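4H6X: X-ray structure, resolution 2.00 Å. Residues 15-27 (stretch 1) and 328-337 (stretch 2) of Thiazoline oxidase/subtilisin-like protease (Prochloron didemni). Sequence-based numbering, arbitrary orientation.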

# COMPACT_ATOMS: atom_id res chain seq x y z
N GLU A 15 -1.46 18.16 -2.04
CA GLU A 15 -1.90 19.16 -1.07
C GLU A 15 -2.06 18.58 0.33
O GLU A 15 -1.91 19.30 1.31
CB GLU A 15 -3.20 19.84 -1.53
CG GLU A 15 -3.02 20.73 -2.75
CD GLU A 15 -1.93 21.77 -2.57
OE1 GLU A 15 -1.94 22.51 -1.56
OE2 GLU A 15 -1.04 21.86 -3.45
N ARG A 16 -2.33 17.29 0.42
CA ARG A 16 -2.51 16.64 1.71
C ARG A 16 -1.19 16.15 2.30
O ARG A 16 -1.12 15.84 3.49
CB ARG A 16 -3.53 15.50 1.60
CG ARG A 16 -4.95 15.98 1.35
CD ARG A 16 -5.89 14.85 0.95
NE ARG A 16 -6.15 13.91 2.04
CZ ARG A 16 -6.94 12.83 1.94
NH1 ARG A 16 -7.56 12.55 0.80
NH2 ARG A 16 -7.10 12.05 3.00
N ILE A 17 -0.15 16.07 1.47
CA ILE A 17 1.16 15.56 1.91
C ILE A 17 2.28 16.54 1.56
O ILE A 17 2.85 16.48 0.47
CB ILE A 17 1.48 14.14 1.36
CG1 ILE A 17 0.33 13.17 1.66
CG2 ILE A 17 2.76 13.62 1.97
CD1 ILE A 17 0.46 11.80 1.02
N PRO A 18 2.61 17.44 2.50
CA PRO A 18 3.73 18.36 2.30
C PRO A 18 4.98 17.61 1.85
O PRO A 18 5.32 16.57 2.42
CB PRO A 18 3.92 18.96 3.71
CG PRO A 18 2.56 18.91 4.31
CD PRO A 18 2.00 17.59 3.83
N GLY A 19 5.65 18.10 0.81
CA GLY A 19 6.88 17.48 0.33
C GLY A 19 6.70 16.42 -0.75
O GLY A 19 7.67 16.03 -1.41
N LEU A 20 5.46 15.97 -0.96
CA LEU A 20 5.21 14.91 -1.95
C LEU A 20 5.57 15.36 -3.36
O LEU A 20 6.29 14.66 -4.08
CB LEU A 20 3.77 14.38 -1.89
CG LEU A 20 3.41 13.30 -2.93
CD1 LEU A 20 4.24 12.03 -2.73
CD2 LEU A 20 1.92 12.99 -2.92
N ALA A 21 5.07 16.54 -3.74
CA ALA A 21 5.34 17.08 -5.07
C ALA A 21 6.86 17.21 -5.30
O ALA A 21 7.37 16.77 -6.33
CB ALA A 21 4.63 18.41 -5.28
N ASP A 22 7.56 17.78 -4.31
CA ASP A 22 9.03 17.93 -4.36
C ASP A 22 9.77 16.59 -4.46
O ASP A 22 10.76 16.47 -5.18
CB ASP A 22 9.56 18.72 -3.15
CG ASP A 22 9.12 20.19 -3.15
OD1 ASP A 22 9.02 20.80 -4.24
OD2 ASP A 22 8.87 20.75 -2.05
N LEU A 23 9.31 15.59 -3.71
CA LEU A 23 9.92 14.26 -3.82
C LEU A 23 9.62 13.69 -5.20
O LEU A 23 10.53 13.16 -5.86
CB LEU A 23 9.46 13.33 -2.69
CG LEU A 23 9.91 11.85 -2.64
CD1 LEU A 23 11.42 11.65 -2.73
CD2 LEU A 23 9.36 11.22 -1.37
N HIS A 24 8.38 13.84 -5.67
CA HIS A 24 8.03 13.41 -7.05
C HIS A 24 8.90 14.10 -8.10
O HIS A 24 9.29 13.48 -9.10
CB HIS A 24 6.55 13.63 -7.38
CG HIS A 24 5.65 12.51 -6.93
ND1 HIS A 24 6.08 11.22 -6.75
CD2 HIS A 24 4.32 12.50 -6.65
CE1 HIS A 24 5.07 10.46 -6.36
NE2 HIS A 24 3.99 11.22 -6.29
N ASN A 25 9.24 15.36 -7.85
CA ASN A 25 10.12 16.10 -8.76
C ASN A 25 11.50 15.48 -8.89
O ASN A 25 12.16 15.67 -9.90
CB ASN A 25 10.25 17.57 -8.33
CG ASN A 25 8.97 18.34 -8.55
OD1 ASN A 25 8.05 17.86 -9.21
ND2 ASN A 25 8.90 19.54 -7.99
N GLN A 26 11.91 14.73 -7.86
CA GLN A 26 13.22 14.08 -7.84
C GLN A 26 13.17 12.61 -8.31
O GLN A 26 14.09 12.15 -9.00
CB GLN A 26 13.82 14.17 -6.44
CG GLN A 26 13.92 15.59 -5.92
CD GLN A 26 14.84 15.73 -4.73
OE1 GLN A 26 15.98 15.26 -4.76
NE2 GLN A 26 14.37 16.38 -3.68
N THR A 27 12.11 11.89 -7.93
CA THR A 27 11.92 10.50 -8.35
C THR A 27 10.44 10.08 -8.43
O THR A 27 9.60 10.57 -7.67
CB THR A 27 12.76 9.50 -7.48
OG1 THR A 27 12.72 8.18 -8.05
CG2 THR A 27 12.29 9.45 -6.03
N GLY A 328 3.03 10.53 14.90
CA GLY A 328 2.69 11.79 14.23
C GLY A 328 2.32 11.59 12.77
O GLY A 328 2.26 10.46 12.28
N PHE A 329 2.09 12.70 12.08
CA PHE A 329 1.75 12.69 10.66
C PHE A 329 3.02 12.69 9.80
O PHE A 329 3.99 13.36 10.15
CB PHE A 329 0.87 13.90 10.32
CG PHE A 329 0.38 13.94 8.90
CD1 PHE A 329 -0.73 13.19 8.51
CD2 PHE A 329 1.03 14.70 7.95
CE1 PHE A 329 -1.18 13.22 7.20
CE2 PHE A 329 0.59 14.73 6.63
CZ PHE A 329 -0.52 13.99 6.26
N VAL A 330 2.99 11.96 8.69
CA VAL A 330 4.13 11.84 7.78
C VAL A 330 4.73 13.20 7.45
O VAL A 330 4.00 14.15 7.13
CB VAL A 330 3.77 11.04 6.49
CG1 VAL A 330 2.64 11.72 5.72
CG2 VAL A 330 4.98 10.84 5.59
N ASN A 331 6.06 13.28 7.51
CA ASN A 331 6.80 14.52 7.28
C ASN A 331 7.91 14.27 6.29
O ASN A 331 9.08 14.12 6.66
CB ASN A 331 7.35 15.06 8.62
CG ASN A 331 8.12 16.37 8.49
OD1 ASN A 331 8.15 16.99 7.43
ND2 ASN A 331 8.78 16.78 9.57
N ILE A 332 7.55 14.21 5.01
CA ILE A 332 8.51 14.02 3.94
C ILE A 332 9.69 15.02 4.01
O ILE A 332 10.85 14.60 3.94
CB ILE A 332 7.85 14.04 2.54
CG1 ILE A 332 7.04 12.75 2.30
CG2 ILE A 332 8.88 14.20 1.44
CD1 ILE A 332 6.28 12.74 0.98
N PRO A 333 9.41 16.33 4.12
CA PRO A 333 10.58 17.26 4.15
C PRO A 333 11.56 16.96 5.29
O PRO A 333 12.78 16.91 5.08
CB PRO A 333 9.92 18.64 4.34
CG PRO A 333 8.52 18.48 3.82
CD PRO A 333 8.13 17.07 4.21
N GLY A 334 11.04 16.73 6.50
CA GLY A 334 11.91 16.36 7.63
C GLY A 334 12.69 15.06 7.40
O GLY A 334 13.88 14.96 7.74
N ALA A 335 12.02 14.06 6.82
CA ALA A 335 12.65 12.76 6.56
C ALA A 335 13.72 12.86 5.47
O ALA A 335 14.75 12.18 5.53
CB ALA A 335 11.59 11.72 6.19
N MET A 336 13.48 13.73 4.48
CA MET A 336 14.47 13.98 3.44
C MET A 336 15.72 14.62 4.03
O MET A 336 16.84 14.23 3.70
CB MET A 336 13.89 14.92 2.38
CG MET A 336 12.71 14.36 1.62
SD MET A 336 13.29 13.38 0.24
CE MET A 336 13.57 14.65 -0.98
N LYS A 337 15.52 15.60 4.89
CA LYS A 337 16.65 16.25 5.56
C LYS A 337 17.47 15.21 6.34
O LYS A 337 18.70 15.22 6.26
CB LYS A 337 16.16 17.37 6.48
CG LYS A 337 17.24 18.38 6.82
CD LYS A 337 16.72 19.81 6.71
CE LYS A 337 15.68 20.14 7.78
NZ LYS A 337 14.67 21.11 7.27
O HOH W 1 4.78 14.83 4.40

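Ile332 is the centre of this contact: the other stretch covers 94 Å² of it, more than of any other residue here, and its CA-to-CB bond points toward that stretch. With chi1 in m and chi2 in t, the side chain reaches several partners at van der Waals range. Its CD1 lies 3.8 Å from Ile17 CG2 and 4.2 Å from Leu20 CB, while its CG2 lies 4.1 Å from Leu23 CD2. Leu20 takes part with its backbone and side chain, Leu20 CA being 3.8 Å from Ile332 CD1, although its CA-to-CB bond points away from stretch 2.

The backbones come closest at Gly19 and Ile332, whose CA atoms are 5.3 Å apart. The glycine makes this approach possible: an ideal CB on Gly19 would stand 2.8 Å from Pro333 CD and 2.9 Å from Ile332 CG2, both clashes. Its phi/psi of 92/-14, within the type II turn from Ile17 to Leu20, independently calls for glycine, because a CB would also jam against the preceding carbonyl oxygen. The turn is closed by the hydrogen bond from Leu20 N to Ile17 O (3.0 Å) and leads directly into the helix that begins at Leu20, with Gly19 at the N-cap.

From this centre the packing extends two ways. Along the helices, Leu23 CD1 meets Met336 SD at 3.9 Å, and Met336 CE approaches Gln26 NE2 at 3.3 Å, a close contact but not a hydrogen bond. The helix axes are 47° apart in direction and come no nearer than 10.3 Å; most of the contacts between them are made by side chains, with the backbone of Leu20 also taking part. Before the helices, Ile17 CG2 touches Val330 CG1 at 4.2 Å, and Phe329 presents its ring edge to stretch 1: Arg16 O is 3.4 Å from Phe329 CZ and Pro18 CD is 4.2 Å from Phe329 CE2, both near the ring plane.

No direct hydrogen bond joins the two stretches; their polar link is a water. Water 1 donates to Pro18 O (2.7 Å from its O) and to Val330 O (2.9 Å from its O), and accepts from Ile332 N (its O to that N, 2.9 Å). It thereby ties the turn to the start of helix 332-337 and satisfies an amide in that helix's first turn. Pro18 O also lies 3.4 Å from Pro333 CD, a van der Waals contact. The same helix start is capped within stretch 2, where Asn331 OD1 accepts from Gly334 N at 3.0 Å with an N-H...O angle of 165°.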